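Local coordinates for protein potential RNA-dependent RNA polymerase (Human picobirnavirus, PDB 5I62) that catalyses RNA-templated RNA synthesis from ribonucleoside triphosphates, serving both transcription and replication of the viral double-stranded RNA genome, at residues A[111-115]-A[279-283]; A[143-147]-A[173-179]. All blocks are in the same frame, centred on the assembly; numbering follows the deposited sequence.

Interaction 1 of 2, residues A[111-115]-A[279-283]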
ATOM      1  N   ILE A 111      -8.671  22.774   4.590  1.00 17.95           N
ATOM      2  CA  ILE A 111      -9.728  21.947   4.014  1.00 17.69           C
ATOM      3  C   ILE A 111     -10.294  22.610   2.763  1.00 22.59           C
ATOM      4  O   ILE A 111     -10.533  21.947   1.746  1.00 20.15           O
ATOM      5  CB  ILE A 111     -10.822  21.660   5.063  1.00 19.58           C
ATOM      6  CG1 ILE A 111     -10.265  20.811   6.214  1.00 21.98           C
ATOM      7  CG2 ILE A 111     -12.017  20.958   4.432  1.00 20.93           C
ATOM      8  CD1 ILE A 111     -11.184  20.741   7.422  1.00 23.12           C
ATOM      9  N   SER A 112     -10.497  23.939   2.808  1.00 18.29           N
ATOM     10  CA  SER A 112     -10.925  24.668   1.614  1.00 24.56           C
ATOM     11  C   SER A 112      -9.889  24.580   0.499  1.00 18.71           C
ATOM     12  O   SER A 112     -10.246  24.478  -0.677  1.00 21.48           O
ATOM     13  CB  SER A 112     -11.202  26.145   1.935  1.00 22.52           C
ATOM     14  OG  SER A 112     -12.329  26.272   2.784  1.00 33.59           O
ATOM     15  N   ALA A 113      -8.603  24.684   0.844  1.00 17.45           N
ATOM     16  CA  ALA A 113      -7.558  24.570  -0.169  1.00 21.41           C
ATOM     17  C   ALA A 113      -7.614  23.207  -0.859  1.00 19.90           C
ATOM     18  O   ALA A 113      -7.511  23.109  -2.090  1.00 18.56           O
ATOM     19  CB  ALA A 113      -6.190  24.811   0.464  1.00 20.46           C
ATOM     20  N   ALA A 114      -7.815  22.144  -0.089  1.00 17.37           N
ATOM     21  CA  ALA A 114      -7.887  20.814  -0.687  1.00 18.86           C
ATOM     22  C   ALA A 114      -9.074  20.704  -1.637  1.00 19.90           C
ATOM     23  O   ALA A 114      -8.951  20.170  -2.749  1.00 21.59           O
ATOM     24  CB  ALA A 114      -7.955  19.753   0.405  1.00 20.58           C
ATOM     25  N   LYS A 115     -10.240  21.207  -1.210  1.00 19.67           N
ATOM     26  CA  LYS A 115     -11.438  21.177  -2.049  1.00 22.29           C
ATOM     27  C   LYS A 115     -11.224  21.958  -3.338  1.00 23.17           C
ATOM     28  O   LYS A 115     -11.746  21.588  -4.396  1.00 19.97           O
ATOM     29  CB  LYS A 115     -12.635  21.752  -1.290  1.00 20.78           C
ATOM     30  CG  LYS A 115     -13.132  20.915  -0.105  1.00 23.39           C
ATOM     31  CD  LYS A 115     -14.364  21.572   0.532  1.00 25.49           C
ATOM     32  CE  LYS A 115     -14.716  20.913   1.872  1.00 29.99           C
ATOM     33  NZ  LYS A 115     -15.912  21.524   2.560  1.00 28.59           N
ATOM     34  N   GLU A 279     -15.676  15.049   5.314  1.00 18.04           N
ATOM     35  CA  GLU A 279     -16.023  16.353   4.757  1.00 19.77           C
ATOM     36  C   GLU A 279     -15.597  16.466   3.296  1.00 19.24           C
ATOM     37  O   GLU A 279     -16.334  17.007   2.464  1.00 18.46           O
ATOM     38  CB  GLU A 279     -15.392  17.477   5.589  1.00 24.06           C
ATOM     39  CG  GLU A 279     -15.885  18.839   5.144  1.00 30.89           C
ATOM     40  CD  GLU A 279     -15.393  19.992   6.012  1.00 37.78           C
ATOM     41  OE1 GLU A 279     -14.969  19.756   7.163  1.00 39.16           O
ATOM     42  OE2 GLU A 279     -15.443  21.149   5.535  1.00 39.47           O
ATOM     43  N   LEU A 280     -14.392  15.993   2.971  1.00 17.02           N
ATOM     44  CA  LEU A 280     -13.936  16.023   1.583  1.00 16.71           C
ATOM     45  C   LEU A 280     -14.817  15.153   0.697  1.00 18.77           C
ATOM     46  O   LEU A 280     -15.162  15.534  -0.430  1.00 18.66           O
ATOM     47  CB  LEU A 280     -12.487  15.563   1.502  1.00 16.92           C
ATOM     48  CG  LEU A 280     -11.497  16.434   2.274  1.00 20.77           C
ATOM     49  CD1 LEU A 280     -10.112  15.791   2.233  1.00 18.04           C
ATOM     50  CD2 LEU A 280     -11.469  17.834   1.680  1.00 17.49           C
ATOM     51  N   LEU A 281     -15.152  13.950   1.179  1.00 17.56           N
ATOM     52  CA  LEU A 281     -16.026  13.061   0.415  1.00 19.87           C
ATOM     53  C   LEU A 281     -17.405  13.682   0.215  1.00 19.98           C
ATOM     54  O   LEU A 281     -17.995  13.569  -0.867  1.00 20.02           O
ATOM     55  CB  LEU A 281     -16.151  11.712   1.125  1.00 17.55           C
ATOM     56  CG  LEU A 281     -14.871  10.892   1.062  1.00 19.91           C
ATOM     57  CD1 LEU A 281     -15.046   9.606   1.874  1.00 19.74           C
ATOM     58  CD2 LEU A 281     -14.575  10.581  -0.386  1.00 17.98           C
ATOM     59  N   ALA A 282     -17.936  14.346   1.244  1.00 16.90           N
ATOM     60  CA  ALA A 282     -19.244  14.975   1.098  1.00 20.89           C
ATOM     61  C   ALA A 282     -19.203  16.084   0.051  1.00 22.10           C
ATOM     62  O   ALA A 282     -20.179  16.299  -0.680  1.00 21.71           O
ATOM     63  CB  ALA A 282     -19.732  15.503   2.446  1.00 23.66           C
ATOM     64  N   ASP A 283     -18.074  16.793  -0.049  1.00 20.17           N
ATOM     65  CA  ASP A 283     -17.908  17.789  -1.105  1.00 21.93           C
ATOM     66  C   ASP A 283     -17.901  17.140  -2.484  1.00 23.81           C
ATOM     67  O   ASP A 283     -18.535  17.634  -3.422  1.00 24.06           O
ATOM     68  CB  ASP A 283     -16.610  18.577  -0.889  1.00 22.34           C
ATOM     69  CG  ASP A 283     -16.487  19.763  -1.838  1.00 27.30           C
ATOM     70  OD1 ASP A 283     -17.211  20.754  -1.639  1.00 29.14           O
ATOM     71  OD2 ASP A 283     -15.691  19.695  -2.799  1.00 26.11           O
TER
HETATM   72  O   HOH W   1     -18.215  19.096   2.578  1.00 31.35           O
HETATM   73  O   HOH W   2     -18.096  21.326   0.672  1.00 38.27           O
HETATM   74  O   HOH W   3     -14.675  21.370  -4.772  1.00 41.22           O
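K115 and L280 stand opposite each other, their CA atoms 6.8 Å apart, where helix 108-116 meets helix 271-284, which follows strand 257-261 of the probable polymerase palm. The two helix segments run in roughly the same direction. Their axes come within 10.6 Å and cross at -37°. At the apolar centre, L280 CD2 lies 4.2 Å from A114 CB and also touches I111 CG2 and K115 CG. L280 and A114 both also touch V337 of helix 327-345. K115 runs along the polar side of the contact. Its chain is extended beyond CG, and its methylenes run obliquely past the D283 side chain, with K115 CD 3.7 Å from D283 CG. This reach brings K115 NZ to E279 OE2 at 3.0 Å, a salt bridge through the anti lone pair of that oxygen. I111 CG2 lies against E279 OE2 at 3.6 Å. K115 NZ lies 4.5 Å from D283 OD1, too far for a salt bridge, but water 2 links the two. Water 3 joins K115 O to D283 OD2, which is also held by W118 and R123. The lysine charge is probably offset directly by E279 and partly by D283 through water, while its methylenes extend the apolar packing.

Interaction 2 of 2, residues A[143-147]-A[173-179]; sequences GSPYF and QNGREWS
P145 lies on the indole of W178 in a CH-pi contact between a loop and a beta-hairpin. The loop precedes helix 150-157. The hairpin is formed by strands 168-173 and 176-189, joined by a type I' turn from Q173 to R176. The peptide bond before P145 is cis. P145 CG sits 3.4 Å from the centroid of the five-membered indole ring of W178, only 11° off its normal, and CB covers the six-membered ring near CE3. W178 has CG anti to its carbonyl carbon: chi1 -56° directs the indole toward the loop, and chi2 turns its face to P145. Y146 adds a T-shaped pair. The W178 edge meets the Y146 ring off-centre, edge to face, with the ring centroids 5.6 Å apart and the planes at 73°. K156 makes a cation-pi contact with the same tyrosine. The Y146 hydroxyl also lies over one face of the R176 guanidinium, OH to NE 3.8 Å. R176 NH1 in turn donates to N174 O at 3.0 Å, tying the arginine back to its own turn. The direct side-chain contacts are therefore mostly apolar and aromatic, and water supplies the polar links. Water 4 bridges S144 O and Q173 OE1. Water 5 is held by three side chains: it lies 2.6 Å from Y146 OH, and accepts from Q173 NE2 at 3.1 Å and from W178 NE1, in the indole plane, at 2.9 Å.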
ATOM      1  N   GLY A 143     -13.862 -12.725   2.763  1.00 17.38           N
ATOM      2  CA  GLY A 143     -13.972 -12.439   4.170  1.00 18.50           C
ATOM      3  C   GLY A 143     -15.253 -12.995   4.783  1.00 21.24           C
ATOM      4  O   GLY A 143     -15.834 -14.002   4.340  1.00 18.32           O
ATOM      5  N   SER A 144     -15.692 -12.307   5.817  1.00 17.66           N
ATOM      6  CA  SER A 144     -16.924 -12.591   6.528  1.00 17.60           C
ATOM      7  C   SER A 144     -18.140 -12.462   5.588  1.00 15.40           C
ATOM      8  O   SER A 144     -18.197 -11.514   4.806  1.00 15.83           O
ATOM      9  CB  SER A 144     -16.990 -11.606   7.709  1.00 18.24           C
ATOM     10  OG  SER A 144     -18.246 -11.532   8.300  1.00 24.43           O
ATOM     11  N   PRO A 145     -19.103 -13.414   5.634  1.00 19.28           N
ATOM     12  CA  PRO A 145     -19.167 -14.654   6.413  1.00 16.99           C
ATOM     13  C   PRO A 145     -18.663 -15.931   5.720  1.00 16.84           C
ATOM     14  O   PRO A 145     -18.397 -16.926   6.400  1.00 18.76           O
ATOM     15  CB  PRO A 145     -20.665 -14.805   6.680  1.00 18.28           C
ATOM     16  CG  PRO A 145     -21.262 -14.371   5.387  1.00 17.21           C
ATOM     17  CD  PRO A 145     -20.381 -13.165   4.939  1.00 17.35           C
ATOM     18  N   TYR A 146     -18.558 -15.931   4.397  1.00 16.09           N
ATOM     19  CA  TYR A 146     -18.278 -17.176   3.690  1.00 18.94           C
ATOM     20  C   TYR A 146     -16.802 -17.531   3.633  1.00 21.30           C
ATOM     21  O   TYR A 146     -16.482 -18.713   3.508  1.00 20.00           O
ATOM     22  CB  TYR A 146     -18.824 -17.132   2.264  1.00 21.07           C
ATOM     23  CG  TYR A 146     -20.334 -17.024   2.231  1.00 20.54           C
ATOM     24  CD1 TYR A 146     -21.137 -18.081   2.672  1.00 20.81           C
ATOM     25  CD2 TYR A 146     -20.951 -15.873   1.766  1.00 18.57           C
ATOM     26  CE1 TYR A 146     -22.529 -17.983   2.652  1.00 21.02           C
ATOM     27  CE2 TYR A 146     -22.332 -15.756   1.751  1.00 19.22           C
ATOM     28  CZ  TYR A 146     -23.114 -16.821   2.192  1.00 21.16           C
ATOM     29  OH  TYR A 146     -24.479 -16.702   2.164  1.00 18.35           O
ATOM     30  N   PHE A 147     -15.900 -16.555   3.711  1.00 18.32           N
ATOM     31  CA  PHE A 147     -14.459 -16.828   3.657  1.00 21.93           C
ATOM     32  C   PHE A 147     -14.097 -17.732   2.471  1.00 21.26           C
ATOM     33  O   PHE A 147     -13.381 -18.728   2.604  1.00 23.50           O
ATOM     34  CB  PHE A 147     -13.971 -17.433   4.972  1.00 18.86           C
ATOM     35  CG  PHE A 147     -12.518 -17.147   5.265  1.00 25.22           C
ATOM     36  CD1 PHE A 147     -12.119 -15.902   5.743  1.00 23.65           C
ATOM     37  CD2 PHE A 147     -11.552 -18.124   5.062  1.00 25.10           C
ATOM     38  CE1 PHE A 147     -10.769 -15.642   6.010  1.00 24.52           C
ATOM     39  CE2 PHE A 147     -10.219 -17.873   5.326  1.00 24.24           C
ATOM     40  CZ  PHE A 147      -9.829 -16.635   5.804  1.00 26.12           C
ATOM     41  N   GLN A 173     -27.554  -9.533   3.501  1.00 15.97           N
ATOM     42  CA  GLN A 173     -27.039 -10.021   2.226  1.00 18.84           C
ATOM     43  C   GLN A 173     -28.080 -10.941   1.615  1.00 19.87           C
ATOM     44  O   GLN A 173     -28.296 -12.041   2.131  1.00 16.15           O
ATOM     45  CB  GLN A 173     -25.717 -10.773   2.400  1.00 18.77           C
ATOM     46  CG  GLN A 173     -24.635  -9.973   3.086  1.00 18.26           C
ATOM     47  CD  GLN A 173     -23.344 -10.751   3.262  1.00 22.06           C
ATOM     48  OE1 GLN A 173     -22.374 -10.215   3.788  1.00 16.53           O
ATOM     49  NE2 GLN A 173     -23.323 -12.030   2.803  1.00 16.21           N
ATOM     50  N   ASN A 174     -28.723 -10.483   0.536  1.00 22.28           N
ATOM     51  CA  ASN A 174     -29.716 -11.260  -0.210  1.00 23.57           C
ATOM     52  C   ASN A 174     -30.559 -12.157   0.693  1.00 20.19           C
ATOM     53  O   ASN A 174     -30.519 -13.381   0.561  1.00 20.89           O
ATOM     54  CB  ASN A 174     -29.025 -12.105  -1.288  1.00 19.89           C
ATOM     55  CG  ASN A 174     -30.005 -12.673  -2.296  1.00 27.82           C
ATOM     56  OD1 ASN A 174     -31.142 -12.221  -2.376  1.00 25.81           O
ATOM     57  ND2 ASN A 174     -29.567 -13.666  -3.071  1.00 26.36           N
ATOM     58  N   GLY A 175     -31.291 -11.570   1.648  1.00 22.89           N
ATOM     59  CA  GLY A 175     -32.202 -12.341   2.485  1.00 19.59           C
ATOM     60  C   GLY A 175     -31.631 -12.868   3.785  1.00 19.82           C
ATOM     61  O   GLY A 175     -32.398 -13.346   4.623  1.00 18.86           O
ATOM     62  N   ARG A 176     -30.317 -12.804   3.984  1.00 17.56           N
ATOM     63  CA  ARG A 176     -29.670 -13.218   5.218  1.00 18.56           C
ATOM     64  C   ARG A 176     -29.262 -11.987   6.027  1.00 18.32           C
ATOM     65  O   ARG A 176     -28.938 -10.948   5.462  1.00 18.05           O
ATOM     66  CB  ARG A 176     -28.417 -14.049   4.934  1.00 17.21           C
ATOM     67  CG  ARG A 176     -28.658 -15.393   4.276  1.00 16.63           C
ATOM     68  CD  ARG A 176     -28.731 -15.272   2.756  1.00 18.42           C
ATOM     69  NE  ARG A 176     -28.267 -16.493   2.089  1.00 21.86           N
ATOM     70  CZ  ARG A 176     -28.248 -16.654   0.772  1.00 23.37           C
ATOM     71  NH1 ARG A 176     -28.678 -15.674  -0.016  1.00 19.37           N
ATOM     72  NH2 ARG A 176     -27.800 -17.791   0.242  1.00 22.47           N
ATOM     73  N   GLU A 177     -29.261 -12.113   7.350  1.00 15.78           N
ATOM     74  CA  GLU A 177     -28.620 -11.124   8.212  1.00 18.60           C
ATOM     75  C   GLU A 177     -27.434 -11.779   8.901  1.00 19.00           C
ATOM     76  O   GLU A 177     -27.603 -12.737   9.663  1.00 19.01           O
ATOM     77  CB  GLU A 177     -29.558 -10.526   9.257  1.00 18.66           C
ATOM     78  CG  GLU A 177     -28.739  -9.668  10.237  1.00 22.64           C
ATOM     79  CD  GLU A 177     -29.558  -8.748  11.124  1.00 27.54           C
ATOM     80  OE1 GLU A 177     -30.755  -8.501  10.836  1.00 26.99           O
ATOM     81  OE2 GLU A 177     -28.982  -8.267  12.121  1.00 26.96           O
ATOM     82  N   TRP A 178     -26.239 -11.280   8.612  1.00 17.64           N
ATOM     83  CA  TRP A 178     -25.014 -11.704   9.275  1.00 16.47           C
ATOM     84  C   TRP A 178     -24.502 -10.585  10.175  1.00 20.39           C
ATOM     85  O   TRP A 178     -24.910  -9.428  10.070  1.00 18.25           O
ATOM     86  CB  TRP A 178     -23.922 -12.070   8.262  1.00 15.20           C
ATOM     87  CG  TRP A 178     -24.266 -13.127   7.249  1.00 16.22           C
ATOM     88  CD1 TRP A 178     -24.755 -12.935   5.983  1.00 17.68           C
ATOM     89  CD2 TRP A 178     -24.107 -14.542   7.402  1.00 17.35           C
ATOM     90  NE1 TRP A 178     -24.918 -14.150   5.344  1.00 17.30           N
ATOM     91  CE2 TRP A 178     -24.528 -15.148   6.194  1.00 17.42           C
ATOM     92  CE3 TRP A 178     -23.653 -15.358   8.443  1.00 17.93           C
ATOM     93  CZ2 TRP A 178     -24.487 -16.528   5.997  1.00 19.22           C
ATOM     94  CZ3 TRP A 178     -23.629 -16.736   8.248  1.00 18.74           C
ATOM     95  CH2 TRP A 178     -24.046 -17.302   7.034  1.00 20.06           C
ATOM     96  N   SER A 179     -23.586 -10.937  11.065  1.00 18.49           N
ATOM     97  CA  SER A 179     -22.835  -9.943  11.814  1.00 16.14           C
ATOM     98  C   SER A 179     -21.442  -9.876  11.194  1.00 20.40           C
ATOM     99  O   SER A 179     -20.804 -10.915  10.998  1.00 20.98           O
ATOM    100  CB  SER A 179     -22.780 -10.295  13.302  1.00 18.88           C
ATOM    101  OG  SER A 179     -22.540  -9.135  14.097  1.00 24.75           O
TER
HETATM  102  O   HOH W   4     -19.835 -10.274   3.074  1.00 13.69           O
HETATM  103  O   HOH W   5     -25.369 -14.296   2.522  1.00 17.53           O

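Overall arrangement
The two contacts are separate. Their centres are 34 Å apart and their nearest atoms about 21 Å apart. Along the chain, both segments of interaction 2 fall between those of interaction 1. Both sites lie away from the middle of the molecule, with centres 23 Å and 27 Å from the centre of the chain. Interaction 1 packs helix against helix and has a link in sequence to the probable palm: helix 271-284 follows strand 257-261 of the four-stranded antiparallel sheet that also holds strands 355-357 and 360-363. The turn joining these two strands carries Gly-Asp-Asp, consistent with the GDD motif of RNA-dependent RNA polymerases. Interaction 2 instead fixes a loop to a hairpin of the separate mixed sheet.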